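Trehalose monomycolate exporter MmpL3 (Mycobacterium tuberculosis, PDB 7NVH) probably exports the mycolic acid carrier trehalose monomycolate across the mycobacterial inner membrane, as an RND-family transporter. Local coordinates at residues Gly57-Arg63 with Arg496-Ala502; Val161-Gly165 with Ala436-Phe440; Phe644-Met649 with Gly666-Thr670. All coordinates share one frame; numbering follows the deposited sequence. Where two conformers were deposited one is given.

Interaction 1: Gly57-Arg63 with Arg496-Ala502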
loop_
_atom_site.group_PDB
_atom_site.type_symbol
_atom_site.label_atom_id
_atom_site.label_comp_id
_atom_site.label_asym_id
_atom_site.label_seq_id
_atom_site.Cartn_x
_atom_site.Cartn_y
_atom_site.Cartn_z
ATOM N N GLY A 57 1.592 8.849 27.942
ATOM C CA GLY A 57 0.659 8.014 28.677
ATOM C C GLY A 57 1.195 6.618 28.916
ATOM O O GLY A 57 1.092 6.085 30.023
ATOM N N ASP A 58 1.781 6.009 27.886
ATOM C CA ASP A 58 2.372 4.687 28.052
ATOM C C ASP A 58 3.537 4.713 29.032
ATOM O O ASP A 58 3.698 3.785 29.832
ATOM C CB ASP A 58 2.832 4.138 26.701
ATOM C CG ASP A 58 1.676 3.701 25.826
ATOM O OD1 ASP A 58 0.598 3.391 26.371
ATOM O OD2 ASP A 58 1.848 3.664 24.589
ATOM N N GLN A 59 4.362 5.760 28.983
ATOM C CA GLN A 59 5.530 5.827 29.854
ATOM C C GLN A 59 5.128 5.994 31.312
ATOM O O GLN A 59 5.632 5.291 32.193
ATOM C CB GLN A 59 6.438 6.977 29.421
ATOM C CG GLN A 59 7.338 6.658 28.247
ATOM C CD GLN A 59 8.089 7.875 27.756
ATOM O OE1 GLN A 59 8.000 8.952 28.345
ATOM N NE2 GLN A 59 8.836 7.713 26.672
ATOM N N VAL A 60 4.222 6.927 31.589
ATOM C CA VAL A 60 3.923 7.289 32.970
ATOM C C VAL A 60 2.859 6.386 33.575
ATOM O O VAL A 60 2.995 5.937 34.714
ATOM C CB VAL A 60 3.507 8.769 33.043
ATOM C CG1 VAL A 60 3.073 9.124 34.451
ATOM C CG2 VAL A 60 4.650 9.657 32.596
ATOM N N TYR A 61 1.792 6.104 32.835
ATOM C CA TYR A 61 0.654 5.375 33.371
ATOM C C TYR A 61 0.671 3.894 33.025
ATOM O O TYR A 61 -0.236 3.167 33.436
ATOM C CB TYR A 61 -0.646 6.006 32.876
ATOM C CG TYR A 61 -1.158 7.102 33.772
ATOM C CD1 TYR A 61 -0.581 8.358 33.762
ATOM C CD2 TYR A 61 -2.214 6.878 34.636
ATOM C CE1 TYR A 61 -1.042 9.359 34.581
ATOM C CE2 TYR A 61 -2.684 7.873 35.457
ATOM C CZ TYR A 61 -2.094 9.110 35.426
ATOM O OH TYR A 61 -2.565 10.103 36.249
ATOM N N GLY A 62 1.671 3.427 32.289
ATOM C CA GLY A 62 1.740 2.025 31.939
ATOM C C GLY A 62 0.847 1.664 30.772
ATOM O O GLY A 62 -0.203 2.277 30.570
ATOM N N ARG A 63 1.258 0.666 29.998
ATOM C CA ARG A 63 0.495 0.259 28.830
ATOM C C ARG A 63 -0.825 -0.379 29.244
ATOM O O ARG A 63 -0.913 -1.078 30.256
ATOM C CB ARG A 63 1.312 -0.716 27.986
ATOM C CG ARG A 63 0.713 -1.032 26.637
ATOM C CD ARG A 63 1.618 -1.959 25.856
ATOM N NE ARG A 63 2.746 -1.243 25.273
ATOM C CZ ARG A 63 2.734 -0.705 24.060
ATOM N NH1 ARG A 63 1.650 -0.801 23.303
ATOM N NH2 ARG A 63 3.802 -0.068 23.604
ATOM N N ARG A 496 -6.655 8.265 34.144
ATOM C CA ARG A 496 -6.253 6.979 33.601
ATOM C C ARG A 496 -5.838 6.034 34.726
ATOM O O ARG A 496 -5.493 6.451 35.833
ATOM C CB ARG A 496 -5.110 7.168 32.607
ATOM C CG ARG A 496 -4.828 5.990 31.701
ATOM C CD ARG A 496 -3.586 6.260 30.878
ATOM N NE ARG A 496 -2.985 5.044 30.347
ATOM C CZ ARG A 496 -2.555 4.914 29.098
ATOM N NH1 ARG A 496 -2.660 5.927 28.254
ATOM N NH2 ARG A 496 -2.018 3.773 28.695
ATOM N N ALA A 497 -5.886 4.739 34.430
ATOM C CA ALA A 497 -5.554 3.713 35.406
ATOM C C ALA A 497 -4.069 3.386 35.347
ATOM O O ALA A 497 -3.483 3.285 34.267
ATOM C CB ALA A 497 -6.376 2.450 35.159
ATOM N N TYR A 498 -3.466 3.219 36.521
ATOM C CA TYR A 498 -2.053 2.881 36.616
ATOM C C TYR A 498 -1.873 1.389 36.362
ATOM O O TYR A 498 -2.377 0.559 37.125
ATOM C CB TYR A 498 -1.509 3.266 37.988
ATOM C CG TYR A 498 -1.103 4.716 38.100
ATOM C CD1 TYR A 498 -1.746 5.569 38.982
ATOM C CD2 TYR A 498 -0.076 5.230 37.325
ATOM C CE1 TYR A 498 -1.379 6.894 39.088
ATOM C CE2 TYR A 498 0.296 6.553 37.425
ATOM C CZ TYR A 498 -0.358 7.381 38.307
ATOM O OH TYR A 498 0.010 8.700 38.411
ATOM N N ALA A 499 -1.156 1.050 35.296
ATOM C CA ALA A 499 -0.950 -0.337 34.915
ATOM C C ALA A 499 0.320 -0.874 35.572
ATOM O O ALA A 499 0.904 -0.244 36.457
ATOM C CB ALA A 499 -0.904 -0.464 33.395
ATOM N N VAL A 500 0.759 -2.058 35.141
ATOM C CA VAL A 500 1.885 -2.722 35.792
ATOM C C VAL A 500 3.203 -2.034 35.442
ATOM O O VAL A 500 4.054 -1.817 36.311
ATOM C CB VAL A 500 1.904 -4.219 35.435
ATOM C CG1 VAL A 500 0.668 -4.903 35.993
ATOM C CG2 VAL A 500 1.970 -4.420 33.929
ATOM N N GLY A 501 3.393 -1.681 34.174
ATOM C CA GLY A 501 4.645 -1.088 33.745
ATOM C C GLY A 501 4.635 0.424 33.807
ATOM O O GLY A 501 5.094 1.096 32.880
ATOM N N ALA A 502 4.123 0.968 34.904
ATOM C CA ALA A 502 3.908 2.400 35.040
ATOM C C ALA A 502 5.016 3.021 35.875
ATOM O O ALA A 502 5.273 2.584 37.001
ATOM C CB ALA A 502 2.550 2.684 35.681
#
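Tyr61 and Tyr498 lay their rings together in an offset stack, centroids 4.2 Å apart and planes 3° from parallel, with Tyr498 CE2 over the middle of the Tyr61 ring. The rim of the Tyr61 ring is turned to the opposing backbone: Ala497 O lies at its edge, in plane, and Tyr61 CE2 comes close to Arg496 O. Arg496 keeps CG anti to its amide nitrogen (chi1 -165°) and runs extended past the tyrosine in the opposite sense, CD lying 3.6 Å from Tyr61 CB. This is the close-packed part; Gly62, the first residue to leave helical backbone angles, completes it with positive phi, its CA 3.6 Å from Gly501 O. The contact ties the C-terminal part of helix 49-61 to the connection between strands 494-495 and 508-514, joining the two MMPL-family halves of the chain within the periplasmic porter domain of this RND-type transporter. A nearly straight bond from Ala499 N to Tyr61 O (3.0 Å) fixes the loop there. Polar grip at the far end of Arg496 is looser. Arg496 NH2 makes a weak hydrogen bond to Gly62 O (3.0 Å, N-H...O 131°) and a long salt bridge to Asp58 OD1 (3.5 Å), the carboxylate standing almost perpendicular to the guanidinium. Asp58 OD2 bonds weakly to the bound detergent. Towards solvent, Gln59 points away from the opposite segment, and exposed Gly501 centres an inverse gamma turn.

Interaction 2: Val161-Gly165 with Ala436-Phe440. With AV0 (Lauryl Maltose Neopentyl Glycol), chain B.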
loop_
_atom_site.group_PDB
_atom_site.type_symbol
_atom_site.label_atom_id
_atom_site.label_comp_id
_atom_site.label_asym_id
_atom_site.label_seq_id
_atom_site.Cartn_x
_atom_site.Cartn_y
_atom_site.Cartn_z
ATOM N N VAL A 161 -14.334 -21.825 23.148
ATOM C CA VAL A 161 -14.015 -20.433 23.430
ATOM C C VAL A 161 -13.875 -19.642 22.132
ATOM O O VAL A 161 -13.483 -20.174 21.087
ATOM C CB VAL A 161 -12.734 -20.341 24.279
ATOM C CG1 VAL A 161 -11.502 -20.593 23.428
ATOM C CG2 VAL A 161 -12.644 -18.994 24.956
ATOM N N LYS A 162 -14.229 -18.360 22.197
ATOM C CA LYS A 162 -14.116 -17.449 21.066
ATOM C C LYS A 162 -13.206 -16.297 21.459
ATOM O O LYS A 162 -13.484 -15.583 22.427
ATOM C CB LYS A 162 -15.486 -16.928 20.632
ATOM C CG LYS A 162 -16.652 -17.719 21.187
ATOM C CD LYS A 162 -17.751 -17.882 20.152
ATOM C CE LYS A 162 -18.641 -19.065 20.484
ATOM N NZ LYS A 162 -18.284 -20.267 19.683
ATOM N N LEU A 163 -12.128 -16.114 20.706
ATOM C CA LEU A 163 -11.147 -15.088 21.013
ATOM C C LEU A 163 -11.445 -13.807 20.250
ATOM O O LEU A 163 -11.811 -13.837 19.073
ATOM C CB LEU A 163 -9.739 -15.577 20.683
ATOM C CG LEU A 163 -9.444 -17.034 21.033
ATOM C CD1 LEU A 163 -8.066 -17.426 20.536
ATOM C CD2 LEU A 163 -9.558 -17.256 22.528
ATOM N N ALA A 164 -11.286 -12.682 20.937
ATOM C CA ALA A 164 -11.450 -11.368 20.338
ATOM C C ALA A 164 -10.503 -10.411 21.040
ATOM O O ALA A 164 -9.840 -10.767 22.015
ATOM C CB ALA A 164 -12.897 -10.881 20.436
ATOM N N GLY A 165 -10.433 -9.190 20.529
ATOM C CA GLY A 165 -9.601 -8.185 21.153
ATOM C C GLY A 165 -8.599 -7.573 20.202
ATOM O O GLY A 165 -8.699 -7.750 18.987
ATOM N N ALA A 436 -16.348 -12.881 15.661
ATOM C CA ALA A 436 -16.159 -12.980 17.104
ATOM C C ALA A 436 -16.133 -11.602 17.749
ATOM O O ALA A 436 -16.745 -11.383 18.800
ATOM C CB ALA A 436 -14.872 -13.744 17.411
ATOM N N GLN A 437 -15.433 -10.652 17.127
ATOM C CA GLN A 437 -15.377 -9.302 17.681
ATOM C C GLN A 437 -16.746 -8.630 17.654
ATOM O O GLN A 437 -17.120 -7.934 18.606
ATOM C CB GLN A 437 -14.355 -8.462 16.922
ATOM C CG GLN A 437 -14.241 -7.047 17.442
ATOM C CD GLN A 437 -13.264 -6.930 18.588
ATOM O OE1 GLN A 437 -12.069 -7.160 18.422
ATOM N NE2 GLN A 437 -13.769 -6.577 19.762
ATOM N N GLU A 438 -17.503 -8.816 16.573
ATOM C CA GLU A 438 -18.835 -8.228 16.493
ATOM C C GLU A 438 -19.773 -8.842 17.522
ATOM O O GLU A 438 -20.589 -8.135 18.125
ATOM C CB GLU A 438 -19.397 -8.395 15.083
ATOM C CG GLU A 438 -18.791 -7.454 14.059
ATOM C CD GLU A 438 -19.047 -7.907 12.634
ATOM O OE1 GLU A 438 -19.738 -8.931 12.449
ATOM O OE2 GLU A 438 -18.562 -7.237 11.698
ATOM N N GLU A 439 -19.676 -10.156 17.738
ATOM C CA GLU A 439 -20.476 -10.788 18.780
ATOM C C GLU A 439 -20.084 -10.275 20.157
ATOM O O GLU A 439 -20.943 -10.083 21.024
ATOM C CB GLU A 439 -20.328 -12.306 18.713
ATOM C CG GLU A 439 -21.472 -13.060 19.363
ATOM C CD GLU A 439 -21.106 -14.490 19.707
ATOM O OE1 GLU A 439 -19.930 -14.739 20.043
ATOM O OE2 GLU A 439 -21.996 -15.364 19.642
ATOM N N PHE A 440 -18.789 -10.046 20.378
ATOM C CA PHE A 440 -18.349 -9.455 21.637
ATOM C C PHE A 440 -18.950 -8.071 21.829
ATOM O O PHE A 440 -19.429 -7.733 22.914
ATOM C CB PHE A 440 -16.824 -9.377 21.681
ATOM C CG PHE A 440 -16.295 -8.676 22.895
ATOM C CD1 PHE A 440 -16.434 -9.236 24.149
ATOM C CD2 PHE A 440 -15.668 -7.451 22.782
ATOM C CE1 PHE A 440 -15.951 -8.591 25.265
ATOM C CE2 PHE A 440 -15.185 -6.803 23.898
ATOM C CZ PHE A 440 -15.328 -7.374 25.139
HETATM C C1 AV0 B . -2.134 0.265 16.926
HETATM O O1 AV0 B . -3.148 -0.095 16.051
HETATM C C2 AV0 B . -0.899 0.686 16.155
HETATM O O2 AV0 B . -0.455 -0.413 15.358
HETATM C C3 AV0 B . 0.206 1.097 17.079
HETATM O O3 AV0 B . 1.265 1.678 16.267
HETATM C C4 AV0 B . -0.211 2.082 18.118
HETATM O O4 AV0 B . 0.784 2.088 19.205
HETATM C C5 AV0 B . -1.566 1.779 18.761
HETATM O O5 AV0 B . -2.608 1.377 17.784
HETATM C C6 AV0 B . -2.040 2.998 19.482
HETATM O O6 AV0 B . -3.348 3.299 19.067
HETATM C CAA AV0 B . -0.918 -6.055 6.863
HETATM C CAB AV0 B . -11.541 -4.938 24.260
HETATM O OAI AV0 B . 2.335 4.205 15.971
HETATM O OAJ AV0 B . -15.536 1.992 19.933
HETATM O OAL AV0 B . -10.935 3.317 13.369
HETATM O OAN AV0 B . -11.341 1.721 18.928
HETATM O OAP AV0 B . -9.345 -0.239 18.672
HETATM O OAQ AV0 B . 1.999 6.597 20.094
HETATM O OAR AV0 B . -16.161 4.138 17.392
HETATM O OAS AV0 B . 4.545 4.043 19.641
HETATM O OAT AV0 B . -15.703 4.091 14.545
HETATM O OAU AV0 B . 1.235 4.022 21.185
HETATM O OAV AV0 B . -13.209 3.051 13.843
HETATM C CAW AV0 B . -1.233 -5.775 8.321
HETATM C CAX AV0 B . -11.561 -5.395 22.767
HETATM C CAY AV0 B . -0.513 -4.511 8.764
HETATM C CAZ AV0 B . -10.842 -4.334 21.888
HETATM C CBA AV0 B . -1.088 -4.044 10.102
HETATM C CBB AV0 B . -10.932 -4.766 20.407
HETATM C CBC AV0 B . -2.620 -3.934 9.987
HETATM C CBD AV0 B . -10.363 -3.643 19.482
HETATM C CBE AV0 B . -3.177 -3.119 11.199
HETATM C CBF AV0 B . -10.024 -4.255 18.108
HETATM C CBG AV0 B . -2.719 -3.798 12.560
HETATM C CBH AV0 B . -9.348 -3.164 17.194
HETATM C CBI AV0 B . -2.657 -2.701 13.687
HETATM C CBJ AV0 B . -8.132 -3.800 16.457
HETATM C CBK AV0 B . -3.982 -2.754 14.570
HETATM C CBL AV0 B . -7.386 -2.703 15.620
HETATM C CBM AV0 B . 3.041 4.862 16.998
HETATM C CBN AV0 B . -15.669 1.470 18.633
HETATM C CBP AV0 B . -10.158 3.455 14.536
HETATM C CBQ AV0 B . -4.813 -1.417 14.379
HETATM C CBR AV0 B . -6.121 -2.237 16.418
HETATM C CBS AV0 B . -4.376 -0.398 16.739
HETATM C CBT AV0 B . -6.583 0.144 15.509
HETATM O OBV AV0 B . -7.396 0.268 16.693
HETATM O OBX AV0 B . -8.841 1.679 15.501
HETATM O OBY AV0 B . 1.102 4.239 18.315
HETATM O OBZ AV0 B . -13.863 1.231 17.032
HETATM O OCB AV0 B . -12.271 2.845 16.494
HETATM C CCC AV0 B . 2.084 5.316 18.057
HETATM C CCD AV0 B . -14.740 2.208 17.688
HETATM C CCF AV0 B . -10.219 2.177 15.339
HETATM C CCH AV0 B . -10.786 1.322 17.626
HETATM C CCJ AV0 B . -8.736 0.569 16.466
HETATM C CCL AV0 B . -9.391 0.915 17.809
HETATM C CCM AV0 B . -5.472 -0.990 15.749
HETATM C CCN AV0 B . 2.853 5.735 19.313
HETATM C CCO AV0 B . -15.582 3.014 16.697
HETATM C CCQ AV0 B . -10.894 2.469 16.680
HETATM C CCR AV0 B . 1.727 3.105 19.013
HETATM C CCS AV0 B . -13.053 1.845 15.956
HETATM C CCT AV0 B . 3.305 4.622 20.184
HETATM C CCU AV0 B . -14.787 3.531 15.547
HETATM C CCV AV0 B . 2.300 3.541 20.353
HETATM C CCW AV0 B . -13.984 2.479 14.925
#
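Gln437 sets its CG anti to the backbone N (chi1 -180°) and then bends at chi2 (86°), which carries the amide of this helical residue back towards Gly165, just after the facing strand. There Gln437 OE1 accepts a weak hydrogen bond from Gly165 N, 3.4 Å long. The contact is a strand-on-helix packing in the periplasmic porter domain of the transporter: strand 162-164, an outermost strand of an antiparallel four-stranded sheet, lies across helix 434-443 at 85°, with the two short axes 7.8 Å apart. Small residues permit this approach. Ala164 points its CB at the helix and comes 4.0 Å from Gln437 CA, while Ala436 CB rests 3.5 Å from Leu163 O. Phe440 meets Ala164 only through its CB; its side chain touches Ile72 of strand 70-74, its ring pairs edge-to-face with Phe129, and Phe440 CE2 comes near AV0 CAX. At the less buried end, Lys162 and Glu439 meet at an angle, and in one of two modelled lysine conformers the aliphatic Lys162 CD, rather than the ammonium, lies near Glu439 OE1. Gly165, in a positive-phi conformation, occupies the N-cap position of helix 166-174. Beside it, Gln437 and Gly165 form part of the pocket for lauryl maltose neopentyl glycol, one of whose alkyl chains runs along the glutamine amide: AV0 CBB is 3.3 Å from Gln437 OE1 and 3.4 Å from Gln437 NE2.

Interaction 3: Phe644-Met649 with Gly666-Thr670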
loop_
_atom_site.group_PDB
_atom_site.type_symbol
_atom_site.label_atom_id
_atom_site.label_comp_id
_atom_site.label_asym_id
_atom_site.label_seq_id
_atom_site.Cartn_x
_atom_site.Cartn_y
_atom_site.Cartn_z
ATOM N N PHE A 644 5.907 3.822 -22.755
ATOM C CA PHE A 644 5.974 2.661 -23.635
ATOM C C PHE A 644 5.293 2.948 -24.964
ATOM O O PHE A 644 5.790 2.555 -26.025
ATOM C CB PHE A 644 5.331 1.449 -22.962
ATOM C CG PHE A 644 6.106 0.919 -21.796
ATOM C CD1 PHE A 644 7.487 0.918 -21.808
ATOM C CD2 PHE A 644 5.452 0.415 -20.688
ATOM C CE1 PHE A 644 8.201 0.431 -20.735
ATOM C CE2 PHE A 644 6.160 -0.076 -19.612
ATOM C CZ PHE A 644 7.537 -0.067 -19.637
ATOM N N LEU A 645 4.151 3.635 -24.926
ATOM C CA LEU A 645 3.430 3.936 -26.157
ATOM C C LEU A 645 4.167 4.967 -27.003
ATOM O O LEU A 645 4.322 4.782 -28.216
ATOM C CB LEU A 645 2.023 4.427 -25.827
ATOM C CG LEU A 645 1.126 4.737 -27.021
ATOM C CD1 LEU A 645 0.800 3.460 -27.764
ATOM C CD2 LEU A 645 -0.140 5.433 -26.567
ATOM N N VAL A 646 4.635 6.053 -26.388
ATOM C CA VAL A 646 5.148 7.189 -27.145
ATOM C C VAL A 646 6.623 7.054 -27.514
ATOM O O VAL A 646 7.087 7.749 -28.426
ATOM C CB VAL A 646 4.896 8.493 -26.362
ATOM C CG1 VAL A 646 5.283 9.717 -27.175
ATOM C CG2 VAL A 646 3.435 8.592 -25.978
ATOM N N SER A 647 7.373 6.172 -26.853
ATOM C CA SER A 647 8.771 5.991 -27.223
ATOM C C SER A 647 8.893 5.443 -28.636
ATOM O O SER A 647 9.776 5.857 -29.396
ATOM C CB SER A 647 9.462 5.069 -26.223
ATOM O OG SER A 647 9.450 5.640 -24.927
ATOM N N ARG A 648 8.010 4.517 -29.009
ATOM C CA ARG A 648 8.015 4.001 -30.371
ATOM C C ARG A 648 7.670 5.093 -31.375
ATOM O O ARG A 648 8.260 5.158 -32.458
ATOM C CB ARG A 648 7.043 2.830 -30.492
ATOM C CG ARG A 648 7.449 1.608 -29.691
ATOM C CD ARG A 648 8.899 1.243 -29.944
ATOM N NE ARG A 648 9.090 0.609 -31.244
ATOM C CZ ARG A 648 8.842 -0.672 -31.492
ATOM N NH1 ARG A 648 8.394 -1.461 -30.527
ATOM N NH2 ARG A 648 9.044 -1.164 -32.704
ATOM N N MET A 649 6.715 5.962 -31.036
ATOM C CA MET A 649 6.368 7.061 -31.931
ATOM C C MET A 649 7.537 8.020 -32.105
ATOM O O MET A 649 7.816 8.473 -33.220
ATOM C CB MET A 649 5.146 7.811 -31.404
ATOM C CG MET A 649 4.060 6.931 -30.825
ATOM S SD MET A 649 2.642 7.904 -30.294
ATOM C CE MET A 649 1.367 6.656 -30.243
ATOM N N GLY A 666 4.115 3.924 -34.255
ATOM C CA GLY A 666 4.380 3.876 -32.829
ATOM C C GLY A 666 3.362 3.062 -32.059
ATOM O O GLY A 666 3.726 2.259 -31.197
ATOM N N THR A 667 2.078 3.249 -32.353
ATOM C CA THR A 667 1.034 2.533 -31.633
ATOM C C THR A 667 0.502 1.322 -32.384
ATOM O O THR A 667 -0.472 0.714 -31.933
ATOM C CB THR A 667 -0.123 3.472 -31.283
ATOM O OG1 THR A 667 -1.042 2.793 -30.420
ATOM C CG2 THR A 667 -0.847 3.898 -32.518
ATOM N N ALA A 668 1.106 0.955 -33.512
ATOM C CA ALA A 668 0.827 -0.335 -34.124
ATOM C C ALA A 668 1.907 -1.363 -33.843
ATOM O O ALA A 668 1.612 -2.562 -33.827
ATOM C CB ALA A 668 0.661 -0.183 -35.639
ATOM N N ALA A 669 3.147 -0.928 -33.622
ATOM C CA ALA A 669 4.212 -1.862 -33.286
ATOM C C ALA A 669 4.132 -2.327 -31.841
ATOM O O ALA A 669 4.585 -3.432 -31.525
ATOM C CB ALA A 669 5.573 -1.221 -33.552
ATOM N N THR A 670 3.565 -1.510 -30.955
ATOM C CA THR A 670 3.532 -1.812 -29.531
ATOM C C THR A 670 2.143 -2.184 -29.034
ATOM O O THR A 670 1.963 -2.362 -27.827
ATOM C CB THR A 670 4.054 -0.623 -28.726
ATOM O OG1 THR A 670 4.280 -1.028 -27.372
ATOM C CG2 THR A 670 3.034 0.496 -28.730
#
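Leu645 and Met649, one turn apart on helix 624-654, both lie alongside Thr667 and point the same way as its side chain. Leu645 sends CD1 to the hydroxyl, 3.3 Å from Thr667 OG1, and Met649, extended beyond CG, brings its terminal CE 3.7 Å from Thr667 CB. CD1 of Leu645 also reaches Thr670 CG2, so the branched leucine end touches both threonines. The backbones come closest at Gly666, beside Met649, where Gly666 CA is 3.6 Å from Met649 N; with no side chain on the glycine, Met649 CG can pack against its CA. Arg648 leaves the helix on another side. Arg648 CB lies 3.4 Å from Gly666 O, and its stem crosses Thr670 at an angle. Bends at chi2 and chi3 (-49° and -75°) then fold the guanidinium back until Ala669 CB sits over one face, 3.6 Å from Arg648 NH2. That NH2 forms a salt bridge with Glu262 of a third helix, 248-265, while NE has a long, weak ion pair with Glu651 of its own helix. No hydrogen bond links the two segments, and the contact is chiefly buried van der Waals packing. Val719 and Met723 of helix 694-726 continue the apolar surroundings; Arg715 also touches Leu645. The arrangement is a helical hairpin, the long helix 624-654 turning back through a short connection so that helix 659-669 packs against its C-terminal part.

Overall arrangement
Interactions 1 and 2 share one side of the chain, their centres about 26 Å apart, and each joins the first MMPL-family half to the second; interaction 3, centre to centre about 63 Å from interaction 1 and about 56 Å from interaction 2, lies on the opposite side of the chain's centre and stays within the second half. Interaction 1 is only partly buried and mixes ring stacking, a salt bridge and backbone bonding. Interactions 2 and 3 are buried and rely on small residues and close carbon contacts, with a single weak bond in the former and none in the latter. Both periplasmic contacts include detergent-pocket residues: Asp58 in interaction 1, Gly165 and Gln437 in interaction 2.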